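Local coordinates for protein 2',5'-phosphodiesterase 12 (Homo sapiens, PDB 4Z0V) that belongs to the endonuclease/exonuclease/phosphatase family and couples a magnesium-containing DNase I-like domain to an N-terminal beta-sheet domain, at residues A[8-13]-A[29-34]; A[38-43]-A[80-85]; A[327-332]-A[389-394]. One frame throughout, in Å; residues are numbered along the deposited sequence.

Interactions 1 and 2 both belong to the N-terminal domain, assigned by sequence to the E-set clan. Their centres lie about 10 Å apart. Interaction 1 pairs two strands of one sheet, and interaction 2 pairs two strands of a second sheet. The two contacts touch directly. L13 CD1 lies 3.5 Å from C81 SG, and L31 CD2 lies 3.4 Å from S39 OG. Interaction 3 is in the DNase I-like domain, on the other side of the chain's centre. Its centre is about 40 Å from that of interaction 1 and about 43 Å from that of interaction 2. It is the contact near the magnesium ion: the side chain of D327 is about 5 Å from the metal.

Interaction 1: A[8-13]-A[29-34]; sequences PAFTEL and LSLEFG
F10 and L31 meet on the face of the strand pair that also carries L13 and L29. L31 CD1 sits above the CD1-CE1 side of the F10 ring. This is a CH-pi contact, with L31 CD1 3.5 Å from F10 CD1. The phenyl group also runs beside the L29 side chain, and F10 CE1 is 3.8 Å from L29 CB. Next to it, L13 CD1 and L29 CD2 are only 3.3 Å apart, a tight pair of methyls. The F10 side chain also touches C81 of strand 77-82 and P83 just after it.

The strands are antiparallel, and the register slips by one between F10 and E12. S30 is opposed by two residues, T11 and E12, which makes a classic beta bulge. S30 O takes a 2.7 Å bond from T11 N. It takes weak bonds from T11 OG1 and E12 N as well.

The opposite face carries A9, E12, S30 and E32. S30 OG donates to E12 OE1 at 2.7 Å, reaching the carboxylate on its anti side, 19° out of plane. E12 OE2 has a long, weak ion pair with K28.

E32 can be followed outward. Its CB lies near T11 CG2. Chi1 of 72° sets CG between the backbone N and the carbonyl carbon, and E32 CG comes to rest 3.3 Å from A9 O. CD then passes T11 CG2. At the tip the oxygens divide: E32 OE1 is 3.4 Å from T11 CG2, and E32 OE2 is 3.7 Å from A9 CB.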
loop_
_atom_site.group_PDB
_atom_site.type_symbol
_atom_site.label_atom_id
_atom_site.label_comp_id
_atom_site.label_asym_id
_atom_site.label_seq_id
_atom_site.Cartn_x
_atom_site.Cartn_y
_atom_site.Cartn_z
ATOM N N PRO A 8 10.000 -29.319 -10.161
ATOM C CA PRO A 8 9.173 -28.102 -10.119
ATOM C C PRO A 8 7.720 -28.483 -9.845
ATOM O O PRO A 8 7.214 -29.439 -10.431
ATOM C CB PRO A 8 9.368 -27.484 -11.514
ATOM C CG PRO A 8 10.615 -28.133 -12.056
ATOM C CD PRO A 8 10.604 -29.506 -11.498
ATOM N N ALA A 9 7.096 -27.813 -8.876
ATOM C CA ALA A 9 5.719 -28.100 -8.474
ATOM C C ALA A 9 5.049 -26.866 -7.901
ATOM O O ALA A 9 5.691 -26.093 -7.199
ATOM C CB ALA A 9 5.685 -29.236 -7.452
ATOM N N PHE A 10 3.771 -26.653 -8.252
ATOM C CA PHE A 10 2.957 -25.557 -7.728
ATOM C C PHE A 10 2.376 -26.035 -6.398
ATOM O O PHE A 10 1.587 -26.976 -6.403
ATOM C CB PHE A 10 1.831 -25.124 -8.721
ATOM C CG PHE A 10 2.262 -24.402 -9.978
ATOM C CD1 PHE A 10 2.741 -23.097 -9.922
ATOM C CD2 PHE A 10 2.139 -25.006 -11.223
ATOM C CE1 PHE A 10 3.160 -22.436 -11.083
ATOM C CE2 PHE A 10 2.547 -24.340 -12.384
ATOM C CZ PHE A 10 3.059 -23.063 -12.309
ATOM N N THR A 11 2.824 -25.449 -5.259
ATOM C CA THR A 11 2.334 -25.783 -3.911
ATOM C C THR A 11 0.951 -25.171 -3.698
ATOM O O THR A 11 0.133 -25.708 -2.944
ATOM C CB THR A 11 3.306 -25.320 -2.833
ATOM O OG1 THR A 11 3.506 -23.909 -2.946
ATOM C CG2 THR A 11 4.628 -26.047 -2.895
ATOM N N GLU A 12 0.703 -24.028 -4.352
ATOM C CA GLU A 12 -0.580 -23.338 -4.303
ATOM C C GLU A 12 -0.890 -22.913 -5.716
ATOM O O GLU A 12 0.011 -22.477 -6.429
ATOM C CB GLU A 12 -0.564 -22.130 -3.332
ATOM C CG GLU A 12 -0.283 -22.488 -1.881
ATOM C CD GLU A 12 -0.301 -21.347 -0.888
ATOM O OE1 GLU A 12 0.589 -20.468 -0.960
ATOM O OE2 GLU A 12 -1.191 -21.355 -0.007
ATOM N N LEU A 13 -2.106 -23.177 -6.152
ATOM C CA LEU A 13 -2.621 -22.818 -7.471
ATOM C C LEU A 13 -4.053 -22.471 -7.215
ATOM O O LEU A 13 -4.823 -23.362 -6.811
ATOM C CB LEU A 13 -2.421 -23.956 -8.494
ATOM C CG LEU A 13 -2.687 -23.569 -9.936
ATOM C CD1 LEU A 13 -1.660 -22.586 -10.429
ATOM C CD2 LEU A 13 -2.685 -24.777 -10.822
ATOM N N LEU A 29 0.047 -18.536 -7.424
ATOM C CA LEU A 29 0.932 -19.645 -7.793
ATOM C C LEU A 29 2.075 -19.650 -6.852
ATOM O O LEU A 29 2.882 -18.724 -6.886
ATOM C CB LEU A 29 1.505 -19.595 -9.231
ATOM C CG LEU A 29 0.849 -18.832 -10.350
ATOM C CD1 LEU A 29 1.861 -18.583 -11.421
ATOM C CD2 LEU A 29 -0.238 -19.642 -10.990
ATOM N N SER A 30 2.152 -20.621 -5.990
ATOM C CA SER A 30 3.310 -20.675 -5.108
ATOM C C SER A 30 4.139 -21.798 -5.682
ATOM O O SER A 30 3.638 -22.912 -5.855
ATOM C CB SER A 30 2.893 -20.868 -3.657
ATOM O OG SER A 30 1.958 -19.876 -3.256
ATOM N N LEU A 31 5.315 -21.461 -6.172
ATOM C CA LEU A 31 6.140 -22.422 -6.883
ATOM C C LEU A 31 7.339 -22.914 -6.056
ATOM O O LEU A 31 8.100 -22.101 -5.528
ATOM C CB LEU A 31 6.604 -21.733 -8.188
ATOM C CG LEU A 31 7.037 -22.582 -9.387
ATOM C CD1 LEU A 31 6.165 -23.789 -9.576
ATOM C CD2 LEU A 31 7.021 -21.752 -10.655
ATOM N N GLU A 32 7.481 -24.250 -5.933
ATOM C CA GLU A 32 8.620 -24.904 -5.274
ATOM C C GLU A 32 9.520 -25.543 -6.354
ATOM O O GLU A 32 9.004 -26.056 -7.353
ATOM C CB GLU A 32 8.184 -25.939 -4.209
ATOM C CG GLU A 32 7.579 -27.239 -4.732
ATOM C CD GLU A 32 7.407 -28.376 -3.738
ATOM O OE1 GLU A 32 7.265 -28.103 -2.524
ATOM O OE2 GLU A 32 7.387 -29.548 -4.181
ATOM N N PHE A 33 10.858 -25.499 -6.158
ATOM C CA PHE A 33 11.870 -26.043 -7.084
ATOM C C PHE A 33 11.715 -25.474 -8.528
ATOM O O PHE A 33 11.970 -26.191 -9.490
ATOM C CB PHE A 33 11.809 -27.589 -7.137
ATOM C CG PHE A 33 12.149 -28.377 -5.894
ATOM C CD1 PHE A 33 13.436 -28.866 -5.692
ATOM C CD2 PHE A 33 11.161 -28.729 -4.982
ATOM C CE1 PHE A 33 13.740 -29.644 -4.566
ATOM C CE2 PHE A 33 11.466 -29.506 -3.856
ATOM C CZ PHE A 33 12.755 -29.959 -3.657
ATOM N N GLY A 34 11.263 -24.226 -8.664
ATOM C CA GLY A 34 11.034 -23.620 -9.974
ATOM C C GLY A 34 10.814 -22.121 -9.992
ATOM O O GLY A 34 10.831 -21.478 -8.937
#

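Interaction 2: A[38-43]-A[80-85]; sequences SSLFRW and HCTPGD
Chi1 of S39, -67°, sets OG anti to the carbonyl carbon, and there it accepts the backbone N-H of G84. S39 OG to G84 N is 3.0 Å, with an N-H...O angle of 149°. The same hydroxyl bonds D35 O, so it ties two backbone sites together. L40 chi1, -56°, sets CG beside the backbone N and next to T82 CB; an extended chi2 then carries CD1 past the same carbon.

Strands 40-46 and 77-82 are the two inner strands of a four-stranded antiparallel sheet in the N-terminal domain. L40 with T82 and R42 with H80 are hydrogen-bonded pairs. Each is closed by two backbone bonds, such as L40 N to T82 O at 2.9 Å. F41 with C81 is the non-hydrogen-bonded pair between them.

The two faces differ. L40, R42, H80 and T82 share one. Two of them have polar partners beyond the pair: T82 OG1 bonds S92 OG, and R42 NH2 bonds T59 O. F41 and C81 lie on the other face and turn toward the smaller sheet. F41 touches L29 there, and C81 touches F10 and L13. Within the pair, F41 CD1 rests 3.7 Å from C81 CB.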
loop_
_atom_site.group_PDB
_atom_site.type_symbol
_atom_site.label_atom_id
_atom_site.label_comp_id
_atom_site.label_asym_id
_atom_site.label_seq_id
_atom_site.Cartn_x
_atom_site.Cartn_y
_atom_site.Cartn_z
ATOM N N SER A 38 10.320 -19.584 -16.092
ATOM C CA SER A 38 10.663 -20.896 -16.654
ATOM C C SER A 38 9.416 -21.776 -16.807
ATOM O O SER A 38 9.518 -22.910 -17.261
ATOM C CB SER A 38 11.670 -21.600 -15.744
ATOM O OG SER A 38 12.739 -20.747 -15.371
ATOM N N SER A 39 8.260 -21.280 -16.364
ATOM C CA SER A 39 7.019 -22.052 -16.416
ATOM C C SER A 39 6.182 -21.718 -17.652
ATOM O O SER A 39 6.436 -20.725 -18.315
ATOM C CB SER A 39 6.216 -21.827 -15.136
ATOM O OG SER A 39 6.926 -22.388 -14.043
ATOM N N LEU A 40 5.223 -22.593 -17.999
ATOM C CA LEU A 40 4.387 -22.406 -19.196
ATOM C C LEU A 40 2.982 -22.063 -18.769
ATOM O O LEU A 40 2.456 -22.690 -17.848
ATOM C CB LEU A 40 4.358 -23.697 -20.058
ATOM C CG LEU A 40 5.704 -24.286 -20.547
ATOM C CD1 LEU A 40 5.469 -25.558 -21.359
ATOM C CD2 LEU A 40 6.504 -23.281 -21.364
ATOM N N PHE A 41 2.380 -21.079 -19.413
ATOM C CA PHE A 41 1.008 -20.679 -19.108
ATOM C C PHE A 41 0.198 -20.620 -20.367
ATOM O O PHE A 41 0.688 -20.176 -21.407
ATOM C CB PHE A 41 0.978 -19.279 -18.444
ATOM C CG PHE A 41 1.778 -19.202 -17.174
ATOM C CD1 PHE A 41 1.267 -19.694 -15.984
ATOM C CD2 PHE A 41 3.043 -18.623 -17.162
ATOM C CE1 PHE A 41 2.028 -19.653 -14.804
ATOM C CE2 PHE A 41 3.796 -18.573 -15.978
ATOM C CZ PHE A 41 3.285 -19.091 -14.813
ATOM N N ARG A 42 -1.048 -21.025 -20.282
ATOM C CA ARG A 42 -1.946 -20.881 -21.425
ATOM C C ARG A 42 -3.344 -20.689 -20.887
ATOM O O ARG A 42 -3.768 -21.461 -20.045
ATOM C CB ARG A 42 -1.877 -22.090 -22.384
ATOM C CG ARG A 42 -2.862 -22.000 -23.564
ATOM C CD ARG A 42 -2.567 -20.830 -24.506
ATOM N NE ARG A 42 -1.418 -21.112 -25.376
ATOM C CZ ARG A 42 -1.129 -20.420 -26.472
ATOM N NH1 ARG A 42 -0.067 -20.734 -27.203
ATOM N NH2 ARG A 42 -1.894 -19.403 -26.841
ATOM N N TRP A 43 -4.043 -19.676 -21.367
ATOM C CA TRP A 43 -5.394 -19.409 -20.915
ATOM C C TRP A 43 -6.394 -19.860 -21.958
ATOM O O TRP A 43 -6.198 -19.624 -23.160
ATOM C CB TRP A 43 -5.575 -17.921 -20.634
ATOM C CG TRP A 43 -4.941 -17.492 -19.346
ATOM C CD1 TRP A 43 -3.687 -16.963 -19.171
ATOM C CD2 TRP A 43 -5.579 -17.455 -18.075
ATOM N NE1 TRP A 43 -3.499 -16.636 -17.844
ATOM C CE2 TRP A 43 -4.653 -16.908 -17.155
ATOM C CE3 TRP A 43 -6.874 -17.792 -17.626
ATOM C CZ2 TRP A 43 -4.965 -16.744 -15.799
ATOM C CZ3 TRP A 43 -7.172 -17.636 -16.283
ATOM C CH2 TRP A 43 -6.228 -17.105 -15.393
ATOM N N HIS A 80 -4.003 -23.334 -17.834
ATOM C CA HIS A 80 -3.071 -24.446 -17.869
ATOM C C HIS A 80 -1.743 -23.907 -17.426
ATOM O O HIS A 80 -1.276 -22.924 -18.006
ATOM C CB HIS A 80 -2.913 -25.053 -19.283
ATOM C CG HIS A 80 -1.757 -26.020 -19.379
ATOM N ND1 HIS A 80 -0.429 -25.578 -19.456
ATOM C CD2 HIS A 80 -1.759 -27.372 -19.342
ATOM C CE1 HIS A 80 0.317 -26.671 -19.480
ATOM N NE2 HIS A 80 -0.441 -27.778 -19.440
ATOM N N CYS A 81 -1.061 -24.601 -16.523
ATOM C CA CYS A 81 0.281 -24.165 -16.188
ATOM C C CYS A 81 1.186 -25.351 -15.935
ATOM O O CYS A 81 0.791 -26.314 -15.278
ATOM C CB CYS A 81 0.301 -23.177 -15.032
ATOM S SG CYS A 81 -0.818 -23.593 -13.694
ATOM N N THR A 82 2.372 -25.286 -16.517
ATOM C CA THR A 82 3.425 -26.307 -16.390
ATOM C C THR A 82 4.577 -25.687 -15.615
ATOM O O THR A 82 5.181 -24.742 -16.117
ATOM C CB THR A 82 3.872 -26.836 -17.759
ATOM O OG1 THR A 82 2.763 -27.445 -18.399
ATOM C CG2 THR A 82 4.963 -27.908 -17.632
ATOM N N PRO A 83 4.869 -26.187 -14.390
ATOM C CA PRO A 83 5.966 -25.608 -13.600
ATOM C C PRO A 83 7.311 -26.006 -14.198
ATOM O O PRO A 83 7.457 -27.151 -14.624
ATOM C CB PRO A 83 5.763 -26.227 -12.209
ATOM C CG PRO A 83 5.090 -27.532 -12.461
ATOM C CD PRO A 83 4.236 -27.330 -13.695
ATOM N N GLY A 84 8.247 -25.068 -14.240
ATOM C CA GLY A 84 9.579 -25.315 -14.781
ATOM C C GLY A 84 10.644 -24.611 -13.964
ATOM O O GLY A 84 10.344 -23.652 -13.234
ATOM N N ASP A 85 11.892 -25.082 -14.086
ATOM C CA ASP A 85 13.009 -24.472 -13.349
ATOM C C ASP A 85 14.149 -24.003 -14.268
ATOM O O ASP A 85 15.224 -23.636 -13.784
ATOM C CB ASP A 85 13.532 -25.448 -12.285
ATOM C CG ASP A 85 14.213 -26.694 -12.808
ATOM O OD1 ASP A 85 14.323 -26.841 -14.047
ATOM O OD2 ASP A 85 14.618 -27.532 -11.983
#

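Interaction 3: A[327-332]-A[389-394]; sequences DFNSTP and GCLDYI
F328 and Y393 cross obliquely, with ring planes 50° apart and centroids 6.0 Å apart. The touch is at the rim: F328 CD1 lies 3.6 Å from Y393 CD2, in the plane of the tyrosine ring. Further along the same edge, Y393 OH donates to S330 O at 2.7 Å. The hydroxyl lies in the carbonyl plane, on a lone pair. P332 crosses the hydroxyl end, with P332 CD 3.3 Å from Y393 OH. These contacts hold the ring at its edge and tip; it also meets F395 and Y337.

D327 and D392 form an antiparallel non-hydrogen-bonded pair, carboxylate planes 53° apart. D392 OD1 packs on D327 CB and is 3.9 Å from D327 OD1, like charges close together. Outside bonds probably ease the repulsion: N132 to D327 OD2, T381 and H430 to D392 OD2. D327 OD1 also accepts N329 N at 3.1 Å, an Asx turn. D327 closes strand 322-327, and F328 and N329 begin the loop after it, where F328 N bonds L391 O at 2.9 Å.

D327 with N132, D392 with H430, and a magnesium ion about 5 Å from the D327 side chain are consistent with the active-site region of the DNase I-like fold.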
loop_
_atom_site.group_PDB
_atom_site.type_symbol
_atom_site.label_atom_id
_atom_site.label_comp_id
_atom_site.label_asym_id
_atom_site.label_seq_id
_atom_site.Cartn_x
_atom_site.Cartn_y
_atom_site.Cartn_z
ATOM N N ASP A 327 -0.120 6.638 6.173
ATOM C CA ASP A 327 -1.358 7.313 6.537
ATOM C C ASP A 327 -1.020 7.913 7.891
ATOM O O ASP A 327 -0.904 7.193 8.883
ATOM C CB ASP A 327 -2.521 6.340 6.561
ATOM C CG ASP A 327 -3.803 6.973 7.048
ATOM O OD1 ASP A 327 -3.752 8.133 7.545
ATOM O OD2 ASP A 327 -4.849 6.304 6.971
ATOM N N PHE A 328 -0.718 9.201 7.905
ATOM C CA PHE A 328 -0.260 9.852 9.119
ATOM C C PHE A 328 -1.408 10.379 9.965
ATOM O O PHE A 328 -1.152 10.897 11.047
ATOM C CB PHE A 328 0.700 10.990 8.753
ATOM C CG PHE A 328 1.956 10.461 8.101
ATOM C CD1 PHE A 328 2.017 10.270 6.725
ATOM C CD2 PHE A 328 3.064 10.109 8.868
ATOM C CE1 PHE A 328 3.184 9.764 6.121
ATOM C CE2 PHE A 328 4.201 9.548 8.262
ATOM C CZ PHE A 328 4.248 9.391 6.896
ATOM N N ASN A 329 -2.661 10.248 9.490
ATOM C CA ASN A 329 -3.862 10.751 10.207
ATOM C C ASN A 329 -3.637 12.194 10.717
ATOM O O ASN A 329 -4.103 12.561 11.805
ATOM C CB ASN A 329 -4.185 9.797 11.374
ATOM C CG ASN A 329 -5.037 8.642 10.920
ATOM O OD1 ASN A 329 -6.116 8.851 10.374
ATOM N ND2 ASN A 329 -4.630 7.401 11.218
ATOM N N SER A 330 -2.923 13.002 9.900
ATOM C CA SER A 330 -2.564 14.391 10.229
ATOM C C SER A 330 -2.716 15.262 9.028
ATOM O O SER A 330 -2.077 15.018 8.003
ATOM C CB SER A 330 -1.122 14.493 10.722
ATOM O OG SER A 330 -0.783 13.500 11.674
ATOM N N THR A 331 -3.483 16.344 9.174
ATOM C CA THR A 331 -3.627 17.275 8.060
ATOM C C THR A 331 -2.440 18.263 8.022
ATOM O O THR A 331 -1.706 18.344 9.002
ATOM C CB THR A 331 -4.960 18.026 8.144
ATOM O OG1 THR A 331 -4.900 18.945 9.244
ATOM C CG2 THR A 331 -6.177 17.091 8.195
ATOM N N PRO A 332 -2.254 19.055 6.938
ATOM C CA PRO A 332 -1.082 19.967 6.887
ATOM C C PRO A 332 -1.076 21.112 7.906
ATOM O O PRO A 332 -0.035 21.745 8.081
ATOM C CB PRO A 332 -1.129 20.528 5.459
ATOM C CG PRO A 332 -1.916 19.475 4.670
ATOM C CD PRO A 332 -2.967 19.040 5.639
ATOM N N GLY A 389 -10.171 15.102 4.441
ATOM C CA GLY A 389 -8.925 15.699 4.860
ATOM C C GLY A 389 -7.745 15.076 4.163
ATOM O O GLY A 389 -7.836 13.954 3.641
ATOM N N CYS A 390 -6.653 15.825 4.123
ATOM C CA CYS A 390 -5.399 15.313 3.570
ATOM C C CYS A 390 -4.696 14.643 4.723
ATOM O O CYS A 390 -4.239 15.351 5.625
ATOM C CB CYS A 390 -4.574 16.452 2.985
ATOM S SG CYS A 390 -2.906 15.959 2.519
ATOM N N LEU A 391 -4.639 13.291 4.732
ATOM C CA LEU A 391 -4.074 12.525 5.850
ATOM C C LEU A 391 -2.838 11.732 5.470
ATOM O O LEU A 391 -2.116 11.271 6.363
ATOM C CB LEU A 391 -5.138 11.516 6.350
ATOM C CG LEU A 391 -6.478 12.118 6.863
ATOM C CD1 LEU A 391 -7.414 11.029 7.307
ATOM C CD2 LEU A 391 -6.265 13.156 7.963
ATOM N N ASP A 392 -2.643 11.517 4.168
ATOM C CA ASP A 392 -1.586 10.654 3.595
ATOM C C ASP A 392 -0.498 11.445 2.946
ATOM O O ASP A 392 -0.771 12.462 2.295
ATOM C CB ASP A 392 -2.198 9.713 2.536
ATOM C CG ASP A 392 -3.337 8.885 3.097
ATOM O OD1 ASP A 392 -3.056 7.841 3.722
ATOM O OD2 ASP A 392 -4.510 9.336 3.006
ATOM N N TYR A 393 0.755 10.977 3.091
ATOM C CA TYR A 393 1.883 11.681 2.478
ATOM C C TYR A 393 2.951 10.735 1.985
ATOM O O TYR A 393 3.100 9.634 2.518
ATOM C CB TYR A 393 2.534 12.650 3.477
ATOM C CG TYR A 393 1.577 13.645 4.102
ATOM C CD1 TYR A 393 1.287 14.852 3.472
ATOM C CD2 TYR A 393 0.956 13.374 5.317
ATOM C CE1 TYR A 393 0.364 15.750 4.018
ATOM C CE2 TYR A 393 0.022 14.253 5.867
ATOM C CZ TYR A 393 -0.253 15.451 5.222
ATOM O OH TYR A 393 -1.186 16.307 5.759
ATOM N N ILE A 394 3.713 11.176 0.976
ATOM C CA ILE A 394 4.937 10.502 0.547
ATOM C C ILE A 394 6.025 11.512 0.896
ATOM O O ILE A 394 6.152 12.496 0.179
ATOM C CB ILE A 394 4.963 10.078 -0.933
ATOM C CG1 ILE A 394 3.873 8.999 -1.219
ATOM C CG2 ILE A 394 6.375 9.553 -1.320
ATOM C CD1 ILE A 394 3.571 8.816 -2.755
#